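Local structure of ABC transporter substrate-binding protein (3UN6) at residues L42-S47 against S190-F195; N73-L78 against S91-L96; D80-G85 against V222-G227; E116-M121 against S147-L152; F240-K245 against K319-S324. The protein probably captures a substrate for an ABC-type import system, the substrate being unidentified, and binds zinc. All blocks are in the same frame, centred on the assembly; numbering follows the deposited sequence.

Interaction 1 of 5, residues L42-S47 against S190-F195. With ZN (zinc ion), chain B.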
# COMPACT_ATOMS: atom_id res chain seq x y z
N LEU A 42 7.04 0.48 -4.47
CA LEU A 42 7.84 -0.23 -3.49
C LEU A 42 7.52 -1.72 -3.67
O LEU A 42 6.36 -2.06 -4.04
CB LEU A 42 7.55 0.23 -2.06
CG LEU A 42 8.38 1.38 -1.48
CD1 LEU A 42 8.07 2.76 -2.13
CD2 LEU A 42 8.15 1.42 0.06
N PRO A 43 8.51 -2.63 -3.40
CA PRO A 43 8.35 -4.09 -3.57
C PRO A 43 7.55 -4.76 -2.44
O PRO A 43 8.07 -5.56 -1.68
CB PRO A 43 9.80 -4.59 -3.62
CG PRO A 43 10.53 -3.66 -2.69
CD PRO A 43 9.84 -2.30 -2.83
N ILE A 44 6.27 -4.42 -2.37
CA ILE A 44 5.35 -4.93 -1.38
C ILE A 44 4.17 -5.50 -2.16
O ILE A 44 4.00 -5.18 -3.33
CB ILE A 44 4.87 -3.82 -0.49
CG1 ILE A 44 4.29 -2.67 -1.34
CG2 ILE A 44 6.03 -3.32 0.40
CD1 ILE A 44 3.75 -1.49 -0.53
N THR A 45 3.38 -6.36 -1.53
CA THR A 45 2.22 -6.97 -2.22
C THR A 45 1.22 -5.93 -2.70
O THR A 45 0.44 -6.20 -3.63
CB THR A 45 1.46 -7.97 -1.34
OG1 THR A 45 0.82 -7.28 -0.26
CG2 THR A 45 2.39 -9.07 -0.81
N HIS A 46 1.23 -4.75 -2.10
CA HIS A 46 0.27 -3.74 -2.48
C HIS A 46 0.51 -3.17 -3.86
O HIS A 46 -0.38 -2.52 -4.41
CB HIS A 46 0.20 -2.60 -1.46
CG HIS A 46 -0.17 -3.07 -0.09
ND1 HIS A 46 -0.21 -2.22 0.99
CD2 HIS A 46 -0.46 -4.31 0.39
CE1 HIS A 46 -0.56 -2.91 2.07
NE2 HIS A 46 -0.71 -4.18 1.73
N SER A 47 1.68 -3.44 -4.43
CA SER A 47 2.00 -2.94 -5.75
C SER A 47 2.11 -4.04 -6.79
O SER A 47 2.43 -3.75 -7.93
CB SER A 47 3.33 -2.16 -5.70
OG SER A 47 4.42 -3.07 -5.59
N SER A 190 4.10 -2.00 11.89
CA SER A 190 3.00 -2.30 11.02
C SER A 190 3.43 -1.93 9.60
O SER A 190 3.96 -0.86 9.37
CB SER A 190 1.77 -1.53 11.45
OG SER A 190 0.69 -1.88 10.64
N VAL A 191 3.17 -2.82 8.63
CA VAL A 191 3.64 -2.62 7.28
C VAL A 191 2.95 -3.58 6.34
O VAL A 191 2.23 -4.48 6.79
CB VAL A 191 5.15 -2.87 7.22
CG1 VAL A 191 5.44 -4.37 7.52
CG2 VAL A 191 5.74 -2.44 5.87
N ALA A 192 3.11 -3.36 5.03
CA ALA A 192 2.55 -4.27 4.05
C ALA A 192 3.44 -5.49 3.97
O ALA A 192 4.65 -5.40 4.20
CB ALA A 192 2.48 -3.60 2.67
N GLU A 193 2.86 -6.63 3.63
CA GLU A 193 3.69 -7.80 3.38
C GLU A 193 4.50 -7.44 2.14
O GLU A 193 4.09 -6.58 1.37
CB GLU A 193 2.84 -9.03 3.19
CG GLU A 193 2.15 -9.51 4.47
CD GLU A 193 3.11 -10.05 5.55
OE1 GLU A 193 4.29 -9.63 5.61
OE2 GLU A 193 2.67 -10.90 6.37
N PRO A 194 5.66 -8.10 1.95
CA PRO A 194 6.20 -9.19 2.70
C PRO A 194 7.07 -8.82 3.90
O PRO A 194 7.72 -9.69 4.44
CB PRO A 194 7.06 -9.89 1.66
CG PRO A 194 7.61 -8.75 0.86
CD PRO A 194 6.58 -7.67 0.89
N PHE A 195 7.03 -7.57 4.35
CA PHE A 195 7.93 -7.15 5.43
C PHE A 195 7.59 -7.66 6.82
O PHE A 195 8.43 -7.59 7.71
CB PHE A 195 8.25 -5.65 5.31
CG PHE A 195 9.01 -5.35 4.06
CD1 PHE A 195 10.37 -5.69 3.98
CD2 PHE A 195 8.36 -4.89 2.93
CE1 PHE A 195 11.10 -5.50 2.80
CE2 PHE A 195 9.09 -4.67 1.73
CZ PHE A 195 10.46 -5.00 1.67
ZN ZN B . 0.01 -0.14 1.22
O HOH W 1 2.12 -0.05 2.33
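Ile44 and Thr45 meet Ala192, at the end of strand 188-192, and Glu193 and Phe195 just after it. Take Ile44 outward from its backbone. Ile44 CB lies 3.4 Å from Glu193 O and 4.0 Å from Ala192 CB. Ile44 CG2 sits anti to the carbonyl carbon and reaches the edge of the Phe195 ring, near its plane, 3.6 Å from Phe195 CE2. The other branch leaves through CG1, which stands between the backbone N and the carbonyl carbon (chi1 54°). At its tip, Ile44 CD1 comes back to Ala192 CB at 4.0 Å. Ala192 CB therefore touches this side chain at both its root and its end.

The backbone bond of the contact runs from Thr45 N to Glu193 O, 3.0 Å long and nearly straight at 166°. The donor is tilted from the carbonyl plane. Beside it, Pro194 follows a cis peptide bond and places its CD 3.6 Å from Pro43 O. Thr45 OG1 turns elsewhere, to Thr279.

Ala192 CB also lies over one face of the His46 ring, although the modelled closeness there is doubtful. His46 ND1 binds zinc at 2.1 Å. Cys220, Cys221 and a water complete the set of ligands. The contact thus joins a loop following a strand of one sheet to a strand of the other and holds part of a zinc site; a ligand cleft between two such sheets is consistent with the type II periplasmic binding protein fold.

Interaction 2 of 5, residues N73-L78 against S91-L96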
# COMPACT_ATOMS: atom_id res chain seq x y z
N ASN A 73 12.89 2.46 -2.43
CA ASN A 73 13.06 1.73 -1.16
C ASN A 73 12.30 2.38 -0.01
O ASN A 73 12.20 1.80 1.06
CB ASN A 73 14.54 1.69 -0.75
CG ASN A 73 15.45 1.13 -1.82
OD1 ASN A 73 16.56 1.65 -2.04
ND2 ASN A 73 15.00 0.07 -2.50
N ASN A 74 11.81 3.59 -0.21
CA ASN A 74 11.08 4.33 0.83
C ASN A 74 10.06 5.27 0.20
O ASN A 74 10.18 5.64 -0.97
CB ASN A 74 12.04 5.16 1.67
CG ASN A 74 12.84 6.16 0.84
OD1 ASN A 74 12.44 7.32 0.68
ND2 ASN A 74 13.92 5.69 0.26
N TRP A 75 9.07 5.66 1.00
CA TRP A 75 7.99 6.51 0.52
C TRP A 75 8.34 7.96 0.15
O TRP A 75 7.87 8.44 -0.89
CB TRP A 75 6.81 6.46 1.48
CG TRP A 75 6.21 5.11 1.55
CD1 TRP A 75 6.27 4.25 2.60
CD2 TRP A 75 5.47 4.44 0.53
NE1 TRP A 75 5.60 3.09 2.31
CE2 TRP A 75 5.10 3.19 1.04
CE3 TRP A 75 5.07 4.80 -0.76
CZ2 TRP A 75 4.34 2.28 0.30
CZ3 TRP A 75 4.34 3.90 -1.50
CH2 TRP A 75 3.98 2.65 -0.96
N PRO A 76 9.15 8.65 0.95
CA PRO A 76 9.50 10.02 0.55
C PRO A 76 10.18 10.11 -0.83
O PRO A 76 9.82 10.97 -1.63
CB PRO A 76 10.43 10.49 1.68
CG PRO A 76 9.92 9.73 2.88
CD PRO A 76 9.58 8.36 2.33
N ASP A 77 11.14 9.23 -1.14
CA ASP A 77 11.78 9.24 -2.47
C ASP A 77 10.76 9.04 -3.59
O ASP A 77 10.82 9.68 -4.64
CB ASP A 77 12.81 8.14 -2.59
CG ASP A 77 14.07 8.43 -1.83
OD1 ASP A 77 14.19 9.56 -1.30
OD2 ASP A 77 14.93 7.52 -1.75
N LEU A 78 9.84 8.12 -3.37
CA LEU A 78 8.81 7.84 -4.36
C LEU A 78 7.90 9.09 -4.60
O LEU A 78 7.65 9.48 -5.75
CB LEU A 78 8.01 6.60 -3.96
CG LEU A 78 6.83 6.21 -4.86
CD1 LEU A 78 6.56 4.67 -4.79
CD2 LEU A 78 5.57 6.98 -4.51
N SER A 91 2.03 3.42 -7.38
CA SER A 91 1.22 2.71 -6.38
C SER A 91 1.73 3.32 -5.07
O SER A 91 2.93 3.26 -4.80
CB SER A 91 1.46 1.20 -6.41
OG SER A 91 0.60 0.55 -5.49
N THR A 92 0.84 3.91 -4.27
CA THR A 92 1.28 4.66 -3.09
C THR A 92 0.27 4.67 -1.95
O THR A 92 -0.91 4.38 -2.13
CB THR A 92 1.63 6.15 -3.50
OG1 THR A 92 2.29 6.84 -2.42
CG2 THR A 92 0.39 6.91 -3.90
N LEU A 93 0.76 4.98 -0.76
CA LEU A 93 -0.09 5.09 0.43
C LEU A 93 -1.20 6.13 0.12
O LEU A 93 -0.91 7.24 -0.35
CB LEU A 93 0.71 5.56 1.63
CG LEU A 93 1.92 4.69 2.01
CD1 LEU A 93 2.65 5.37 3.15
CD2 LEU A 93 1.48 3.25 2.37
N ILE A 94 -2.45 5.77 0.40
CA ILE A 94 -3.57 6.65 0.07
C ILE A 94 -3.55 7.95 0.88
O ILE A 94 -3.90 9.00 0.36
CB ILE A 94 -4.96 5.89 0.13
CG1 ILE A 94 -6.06 6.76 -0.48
CG2 ILE A 94 -5.30 5.44 1.57
CD1 ILE A 94 -7.48 6.12 -0.42
N GLU A 95 -3.10 7.88 2.15
CA GLU A 95 -3.10 9.06 3.01
C GLU A 95 -2.03 10.02 2.56
O GLU A 95 -2.23 11.22 2.60
CB GLU A 95 -2.89 8.71 4.51
CG GLU A 95 -4.04 7.88 5.17
CD GLU A 95 -3.98 6.36 4.92
OE1 GLU A 95 -3.06 5.89 4.20
OE2 GLU A 95 -4.84 5.63 5.47
N LEU A 96 -0.89 9.47 2.14
CA LEU A 96 0.27 10.24 1.66
C LEU A 96 -0.10 11.00 0.40
O LEU A 96 0.23 12.19 0.24
CB LEU A 96 1.45 9.29 1.40
CG LEU A 96 2.79 9.89 1.00
CD1 LEU A 96 3.25 10.99 1.96
CD2 LEU A 96 3.85 8.76 0.87
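Trp75 lays one face of its indole against Leu93. The two side chains cross at about a right angle. Leu93 CG stands over the centre of the ring system, 3.6 Å from Trp75 CE2. Its two methyls then divide. Leu93 CD1 is almost straight above the Trp75 five-membered ring, 3.7 Å from its centroid and 3° off the normal, a CH-pi contact. Leu93 CD2 goes to the benzo ring, 3.7 Å from Trp75 CZ2. Trp75 CG is anti to the carbonyl carbon (chi1 -64°), and the far corner of the indole reaches strand 89-93. There Ser91 O lies at the ring edge, near its plane, 3.6 Å from Trp75 CZ3.

This is a helix lying on a sheet within a beta-alpha-beta crossover: strand 66-71, helix 75-83, then the parallel strand 89-93, with 36-41 between the two strands. Asn74 is the N-cap of the helix, its OD1 accepting from Asp77 N at 2.9 Å. Its ND2 in turn gives a bond to Asp77 OD2, from above the carboxylate plane.

One turn on from Trp75, Leu78 has CG anti to its backbone N (chi1 177°). Leu78 CD1 touches Ser91 O, and Leu78 CD2 touches Thr92 OG1 at 3.9 Å. Trp75 NE1 and Thr92 OG1 are both buried here without a polar partner in the model. From helix 94-102, Leu96 CD2 packs on Trp75 CB at 3.8 Å. Trp75 and Leu93 also both touch Cys221, a zinc ligand.

Interaction 3 of 5, residues D80-G85 against V222-G227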
# COMPACT_ATOMS: atom_id res chain seq x y z
N ASP A 80 8.63 12.29 -4.03
CA ASP A 80 9.43 13.34 -4.71
C ASP A 80 9.50 13.12 -6.22
O ASP A 80 9.38 14.07 -7.01
CB ASP A 80 10.83 13.38 -4.15
CG ASP A 80 10.86 13.75 -2.69
OD1 ASP A 80 9.88 14.37 -2.23
OD2 ASP A 80 11.86 13.44 -2.01
N ALA A 81 9.70 11.87 -6.64
CA ALA A 81 9.73 11.54 -8.08
C ALA A 81 8.35 11.80 -8.69
O ALA A 81 8.24 12.30 -9.82
CB ALA A 81 10.19 10.08 -8.32
N LEU A 82 7.29 11.45 -7.96
CA LEU A 82 5.94 11.67 -8.44
C LEU A 82 5.66 13.17 -8.61
O LEU A 82 5.18 13.60 -9.67
CB LEU A 82 4.90 11.08 -7.49
CG LEU A 82 3.44 11.12 -7.97
CD1 LEU A 82 3.22 10.32 -9.25
CD2 LEU A 82 2.50 10.63 -6.86
N ASN A 83 5.96 13.95 -7.58
CA ASN A 83 5.73 15.41 -7.60
C ASN A 83 6.62 16.20 -8.57
O ASN A 83 6.24 17.27 -9.06
CB ASN A 83 5.89 15.97 -6.18
CG ASN A 83 4.85 15.44 -5.21
OD1 ASN A 83 3.72 15.10 -5.60
ND2 ASN A 83 5.21 15.38 -3.93
N SER A 84 7.81 15.69 -8.84
CA SER A 84 8.71 16.35 -9.78
C SER A 84 8.45 15.86 -11.21
O SER A 84 9.08 16.34 -12.14
CB SER A 84 10.17 16.13 -9.39
OG SER A 84 10.52 14.76 -9.42
N GLY A 85 7.53 14.92 -11.40
CA GLY A 85 7.23 14.42 -12.75
C GLY A 85 8.25 13.44 -13.36
O GLY A 85 8.20 13.15 -14.56
N VAL A 222 -3.06 2.93 -3.32
CA VAL A 222 -3.86 3.22 -4.52
C VAL A 222 -2.94 3.52 -5.71
O VAL A 222 -1.78 3.92 -5.53
CB VAL A 222 -4.76 4.51 -4.32
CG1 VAL A 222 -5.98 4.20 -3.46
CG2 VAL A 222 -3.93 5.66 -3.77
N LEU A 223 -3.45 3.27 -6.91
CA LEU A 223 -2.76 3.67 -8.13
C LEU A 223 -3.20 5.11 -8.39
O LEU A 223 -4.42 5.39 -8.53
CB LEU A 223 -3.18 2.81 -9.31
CG LEU A 223 -2.62 3.22 -10.69
CD1 LEU A 223 -1.13 3.14 -10.72
CD2 LEU A 223 -3.24 2.33 -11.79
N VAL A 224 -2.22 6.01 -8.39
CA VAL A 224 -2.46 7.40 -8.72
C VAL A 224 -1.73 7.74 -10.01
O VAL A 224 -0.66 7.17 -10.30
CB VAL A 224 -1.98 8.34 -7.63
CG1 VAL A 224 -2.68 7.99 -6.31
CG2 VAL A 224 -0.46 8.26 -7.46
N LEU A 225 -2.30 8.66 -10.79
CA LEU A 225 -1.70 9.11 -12.02
C LEU A 225 -1.63 10.59 -11.97
O LEU A 225 -2.52 11.24 -11.41
CB LEU A 225 -2.56 8.72 -13.23
CG LEU A 225 -2.73 7.22 -13.44
CD1 LEU A 225 -3.73 6.94 -14.57
CD2 LEU A 225 -1.40 6.55 -13.72
N ARG A 226 -0.56 11.14 -12.56
CA ARG A 226 -0.44 12.57 -12.68
C ARG A 226 -1.55 13.08 -13.60
O ARG A 226 -1.91 12.41 -14.56
CB ARG A 226 0.96 12.99 -13.18
CG ARG A 226 2.07 12.89 -12.12
CD ARG A 226 3.44 13.33 -12.66
NE ARG A 226 3.45 14.71 -13.18
CZ ARG A 226 3.67 15.80 -12.46
NH1 ARG A 226 3.92 15.74 -11.16
NH2 ARG A 226 3.66 16.98 -13.05
N GLY A 227 -2.08 14.25 -13.28
CA GLY A 227 -3.20 14.85 -14.01
C GLY A 227 -3.05 15.00 -15.51
O GLY A 227 -4.04 14.87 -16.24
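The guanidinium of Arg226 has Gly85 over one face and Leu82 O at its edge. Gly85 CA is 3.6 Å above the plane, displaced toward the rim of the group. Gly85 has no side chain, and its backbone can lie directly against the flat group. At the edge, Arg226 NH1 gives a hydrogen bond of 2.9 Å to Leu82 O. The N-H bends from the line, at 142°. The donor lies in the carbonyl plane, whereas the oxygen is tilted 23° from the guanidinium plane. The arginine chain bends at chi3 (58°), which swings NE out of the extended line. NE forms a salt bridge with Glu228, so the group is held from two directions.

Leu82 O is gripped twice, since Gly85 N also donates to it at 3.2 Å. Asp80 O is likewise shared, by Ser84 N and Ser84 OG, which reach it from opposite faces of its plane.

The aliphatic parts meet nearer the sheet. Leu82 and Arg226 slide past each other in opposite directions, with Leu82 CD1 4.0 Å from Arg226 CG. The other methyl, Leu82 CD2, rests on Val224 CG2 at 3.8 Å. Both Leu82 and Val224 are buried.

A positive group here meets the carbonyl of Leu82 at the helix C-terminus, where the helix dipole would be expected to favour it. The turn at Gly85, with positive phi, is a Schellman motif closing helix 75-83 beside strand 221-225.

Interaction 4 of 5, residues E116-M121 against S147-L152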
# COMPACT_ATOMS: atom_id res chain seq x y z
N GLU A 116 -6.47 -5.62 1.79
CA GLU A 116 -5.77 -6.24 2.91
C GLU A 116 -4.25 -6.27 2.75
O GLU A 116 -3.65 -5.28 2.30
CB GLU A 116 -6.35 -7.64 3.21
CG GLU A 116 -7.85 -7.60 3.47
CD GLU A 116 -8.26 -6.77 4.72
OE1 GLU A 116 -9.48 -6.71 5.01
OE2 GLU A 116 -7.38 -6.20 5.43
N GLY A 117 -3.60 -7.35 3.19
CA GLY A 117 -2.15 -7.47 3.07
C GLY A 117 -1.29 -6.67 4.05
O GLY A 117 -0.07 -6.52 3.85
N ASN A 118 -1.91 -6.15 5.11
CA ASN A 118 -1.18 -5.40 6.18
C ASN A 118 -1.05 -6.22 7.45
O ASN A 118 -1.92 -7.05 7.77
CB ASN A 118 -1.89 -4.06 6.50
CG ASN A 118 -1.52 -2.95 5.51
OD1 ASN A 118 -0.37 -2.85 5.10
ND2 ASN A 118 -2.49 -2.08 5.16
N VAL A 119 0.05 -6.01 8.17
CA VAL A 119 0.27 -6.71 9.41
C VAL A 119 0.75 -5.80 10.53
O VAL A 119 1.18 -4.68 10.30
CB VAL A 119 1.35 -7.82 9.23
CG1 VAL A 119 0.86 -8.88 8.28
CG2 VAL A 119 2.67 -7.22 8.74
N ILE A 120 0.65 -6.31 11.76
CA ILE A 120 1.20 -5.67 12.94
C ILE A 120 2.07 -6.73 13.55
O ILE A 120 1.58 -7.80 13.92
CB ILE A 120 0.10 -5.22 13.91
CG1 ILE A 120 -0.75 -4.12 13.24
CG2 ILE A 120 0.71 -4.71 15.23
CD1 ILE A 120 -2.15 -3.98 13.81
N MSE A 121 3.37 -6.46 13.61
CA MSE A 121 4.37 -7.38 14.14
C MSE A 121 4.84 -6.93 15.52
O MSE A 121 4.83 -5.75 15.82
CB MSE A 121 5.61 -7.39 13.24
CG MSE A 121 5.30 -7.70 11.80
SE MSE A 121 4.67 -9.51 11.60
CE MSE A 121 6.33 -10.43 12.10
N SER A 147 -0.25 7.12 6.89
CA SER A 147 -0.40 5.75 6.45
C SER A 147 -1.52 5.07 7.17
O SER A 147 -1.88 5.46 8.26
CB SER A 147 0.90 4.97 6.69
OG SER A 147 1.22 4.81 8.08
N THR A 148 -2.09 4.06 6.52
CA THR A 148 -3.12 3.21 7.11
C THR A 148 -2.52 2.43 8.30
O THR A 148 -3.22 2.03 9.21
CB THR A 148 -3.67 2.26 6.04
OG1 THR A 148 -4.38 3.04 5.08
CG2 THR A 148 -4.62 1.15 6.61
N HIS A 149 -1.21 2.23 8.27
CA HIS A 149 -0.48 1.54 9.33
C HIS A 149 -0.59 2.30 10.64
O HIS A 149 -0.86 1.70 11.67
CB HIS A 149 0.96 1.34 8.89
CG HIS A 149 1.05 0.73 7.53
ND1 HIS A 149 1.16 1.49 6.38
CD2 HIS A 149 0.92 -0.56 7.13
CE1 HIS A 149 1.14 0.69 5.34
NE2 HIS A 149 1.00 -0.56 5.76
N TYR A 150 -0.38 3.62 10.60
CA TYR A 150 -0.59 4.46 11.78
C TYR A 150 -2.03 4.31 12.30
O TYR A 150 -2.26 4.17 13.49
CB TYR A 150 -0.34 5.94 11.45
CG TYR A 150 -0.76 6.91 12.54
CD1 TYR A 150 -1.95 7.63 12.46
CD2 TYR A 150 0.03 7.08 13.68
CE1 TYR A 150 -2.32 8.51 13.48
CE2 TYR A 150 -0.33 7.94 14.67
CZ TYR A 150 -1.50 8.66 14.58
OH TYR A 150 -1.81 9.51 15.60
N LEU A 151 -2.99 4.34 11.39
CA LEU A 151 -4.40 4.21 11.76
C LEU A 151 -4.72 2.85 12.37
O LEU A 151 -5.45 2.75 13.34
CB LEU A 151 -5.32 4.47 10.55
CG LEU A 151 -5.11 5.84 9.89
CD1 LEU A 151 -5.98 5.96 8.62
CD2 LEU A 151 -5.39 6.99 10.86
N LEU A 152 -4.17 1.79 11.78
CA LEU A 152 -4.39 0.44 12.29
C LEU A 152 -3.86 0.31 13.71
O LEU A 152 -4.54 -0.24 14.60
CB LEU A 152 -3.70 -0.60 11.38
CG LEU A 152 -4.38 -0.94 10.05
CD1 LEU A 152 -3.40 -1.67 9.12
CD2 LEU A 152 -5.63 -1.78 10.30
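Asn118 meets His149 and Leu152 as the strand passes the first turn of helix 148-159. Asn118 CG is anti to the carbonyl carbon (chi1 -82°), and the amide it carries faces His149. Asn118 CB lies 3.9 Å from Leu152 CD1. Asn118 OD1 then accepts from His149 NE2 at 2.7 Å. The bond is short but bent, 130° at the hydrogen. The donor stands above the carbonyl plane of the amide, and amide and ring planes are 78° apart. Asn118 ND2, on the other side of the amide, has Thr148 CG2 at 4.1 Å.

Val119 turns its side chain away from the helix. Its backbone O takes a bond from Ser190 OG of the neighbouring strand.

Ile120 comes back toward the helix at its tip, where Ile120 CD1 lies 4.4 Å from Leu152 CB. Further along the helix it touches Leu153 and Leu156.

Ser147 is the N-cap of this helix, its OG accepting from Tyr150 N at 3.2 Å. Thr148 OG1 bonds outside the contact, to Tyr219 O and Glu95. Asn118 also touches His46 and Cys220, both zinc ligands. A helix N-terminus and a sheet strand thus meet beside the zinc site, consistent with an alpha/beta lobe of a binding protein.

Interaction 5 of 5, residues F240-K245 against K319-S324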
# COMPACT_ATOMS: atom_id res chain seq x y z
N PHE A 240 -4.07 1.68 -20.20
CA PHE A 240 -3.32 1.24 -19.02
C PHE A 240 -4.23 0.76 -17.85
O PHE A 240 -4.05 -0.34 -17.31
CB PHE A 240 -2.33 2.34 -18.60
CG PHE A 240 -1.69 2.08 -17.30
CD1 PHE A 240 -0.98 0.90 -17.10
CD2 PHE A 240 -1.78 2.99 -16.28
CE1 PHE A 240 -0.39 0.63 -15.89
CE2 PHE A 240 -1.18 2.74 -15.06
CZ PHE A 240 -0.47 1.53 -14.88
N VAL A 241 -5.23 1.56 -17.50
CA VAL A 241 -6.15 1.20 -16.41
C VAL A 241 -6.94 -0.07 -16.76
O VAL A 241 -7.28 -0.87 -15.89
CB VAL A 241 -7.12 2.34 -16.10
CG1 VAL A 241 -8.27 1.87 -15.21
CG2 VAL A 241 -6.37 3.49 -15.48
N GLN A 242 -7.23 -0.22 -18.04
CA GLN A 242 -7.93 -1.40 -18.55
C GLN A 242 -7.07 -2.68 -18.37
O GLN A 242 -7.58 -3.71 -17.96
CB GLN A 242 -8.25 -1.21 -20.02
CG GLN A 242 -8.80 -2.48 -20.71
CD GLN A 242 -10.24 -2.77 -20.38
OE1 GLN A 242 -11.16 -2.15 -20.94
NE2 GLN A 242 -10.46 -3.75 -19.50
N ASP A 243 -5.78 -2.60 -18.69
CA ASP A 243 -4.89 -3.73 -18.50
C ASP A 243 -4.75 -3.99 -17.01
O ASP A 243 -4.73 -5.13 -16.57
CB ASP A 243 -3.54 -3.45 -19.15
CG ASP A 243 -3.65 -3.36 -20.65
OD1 ASP A 243 -4.65 -3.91 -21.18
OD2 ASP A 243 -2.75 -2.77 -21.27
N TYR A 244 -4.68 -2.92 -16.24
CA TYR A 244 -4.61 -2.99 -14.79
C TYR A 244 -5.85 -3.68 -14.22
O TYR A 244 -5.74 -4.50 -13.31
CB TYR A 244 -4.44 -1.56 -14.24
CG TYR A 244 -4.19 -1.47 -12.74
CD1 TYR A 244 -2.90 -1.45 -12.24
CD2 TYR A 244 -5.25 -1.37 -11.84
CE1 TYR A 244 -2.66 -1.36 -10.89
CE2 TYR A 244 -5.02 -1.26 -10.49
CZ TYR A 244 -3.72 -1.27 -10.02
OH TYR A 244 -3.47 -1.17 -8.66
N LYS A 245 -7.03 -3.37 -14.76
CA LYS A 245 -8.29 -3.95 -14.28
C LYS A 245 -8.33 -5.46 -14.55
O LYS A 245 -8.64 -6.25 -13.66
CB LYS A 245 -9.47 -3.23 -14.90
CG LYS A 245 -10.82 -3.76 -14.48
CD LYS A 245 -11.91 -2.78 -14.86
CE LYS A 245 -13.27 -3.27 -14.40
NZ LYS A 245 -14.33 -2.28 -14.75
N LYS A 319 -14.10 2.30 -13.99
CA LYS A 319 -15.48 1.90 -14.22
C LYS A 319 -15.73 1.61 -15.70
O LYS A 319 -16.37 0.62 -16.03
CB LYS A 319 -16.44 2.99 -13.73
CG LYS A 319 -17.86 2.80 -14.22
CD LYS A 319 -18.74 3.93 -13.80
CE LYS A 319 -20.16 3.75 -14.33
NZ LYS A 319 -21.07 4.83 -13.85
N GLU A 320 -15.23 2.46 -16.58
CA GLU A 320 -15.44 2.26 -18.03
C GLU A 320 -14.63 1.09 -18.59
O GLU A 320 -15.02 0.52 -19.59
CB GLU A 320 -15.07 3.51 -18.81
CG GLU A 320 -15.91 4.72 -18.50
CD GLU A 320 -15.44 5.95 -19.25
OE1 GLU A 320 -14.76 5.79 -20.30
OE2 GLU A 320 -15.75 7.08 -18.81
N ALA A 321 -13.51 0.77 -17.95
CA ALA A 321 -12.68 -0.35 -18.41
C ALA A 321 -13.49 -1.63 -18.27
O ALA A 321 -14.20 -1.82 -17.27
CB ALA A 321 -11.39 -0.44 -17.60
N SER A 322 -13.40 -2.50 -19.26
CA SER A 322 -14.10 -3.77 -19.22
C SER A 322 -13.39 -4.77 -18.29
O SER A 322 -12.18 -4.72 -18.09
CB SER A 322 -14.23 -4.36 -20.63
OG SER A 322 -12.95 -4.69 -21.15
N ARG A 323 -14.16 -5.68 -17.72
CA ARG A 323 -13.62 -6.72 -16.86
C ARG A 323 -12.90 -7.78 -17.71
O ARG A 323 -11.84 -8.29 -17.31
CB ARG A 323 -14.73 -7.38 -16.05
CG ARG A 323 -15.34 -6.50 -14.97
CD ARG A 323 -16.09 -7.33 -13.96
NE ARG A 323 -16.32 -6.59 -12.72
CZ ARG A 323 -16.57 -7.15 -11.54
NH1 ARG A 323 -16.62 -8.47 -11.41
NH2 ARG A 323 -16.75 -6.40 -10.46
N SER A 324 -13.51 -8.09 -18.86
CA SER A 324 -13.04 -9.11 -19.83
C SER A 324 -11.60 -8.96 -20.32
O SER A 324 -11.31 -9.25 -21.48
CB SER A 324 -13.97 -9.09 -21.06
OG SER A 324 -13.90 -7.84 -21.74
OXT SER A 324 -10.69 -8.57 -19.58
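Lys245 and Gln242 reach from one side of helix 234-250 to the C-terminal tail. Lys245 NZ gives a hydrogen bond of 2.6 Å to Ala321 O. Gln242 turns its amide to the backbone of Ser322. Gln242 OE1 accepts from Ser322 N at 2.8 Å, with an angle of 152°. On the other side of the amide, NE2 faces Ser322 O, but the modelled distance is too short to be trusted.

Ala321 CB packs on Lys245 CD at 3.6 Å and on Gln242 CA at 3.7 Å. Lys245 is extended beyond CG and runs past the tail, with Lys245 CE 3.9 Å from Arg323 CG. Gln242 bends instead: CG is anti to the backbone N (chi1 171°), and chi2 of 76° turns CD out of the extended line.

Ala321 is where the chain leaves helix 316-320, so the contact fastens the end of the last helix and the tail beyond it along an earlier helix of the fold. Lys245 NZ has a second acceptor, Tyr318 O, and makes a cation-pi contact with the Tyr318 ring. These partners belong to the same helix end, where carbonyl oxygens would be expected to attract a positive charge. Arg323 NE lies 5.2 Å from Lys245 NZ, and these like charges may repel mildly.

At the terminus, Ser324 OXT forms a salt bridge with Lys246. On the inner side of helix 234-250, Phe240 packs on Leu223 and Leu225, and Asp243 bonds to Tyr60 and Tyr65.

Interactions 1, 2 and 4 surround the zinc site. The centres of 1 and 2 are about 11 Å apart, those of 1 and 4 about 10 Å. Interaction 1 carries the ligand His46. Leu42 CD2 packs on Trp75 CE2 of interaction 2 at 3.7 Å, and Glu193 N meets Gly117 O of interaction 4 at 2.9 Å, between neighbouring strands. Glu95 OE2 and Thr148 OG1, 2.7 Å apart, join interactions 2 and 4. Interaction 3 shares helix 75-83 with interaction 2, but its Val224 side chain is about 11 Å from zinc. Interaction 5 is remote from the site; Tyr244 CD1 touches Leu223 CD2 of interaction 3 at 3.8 Å.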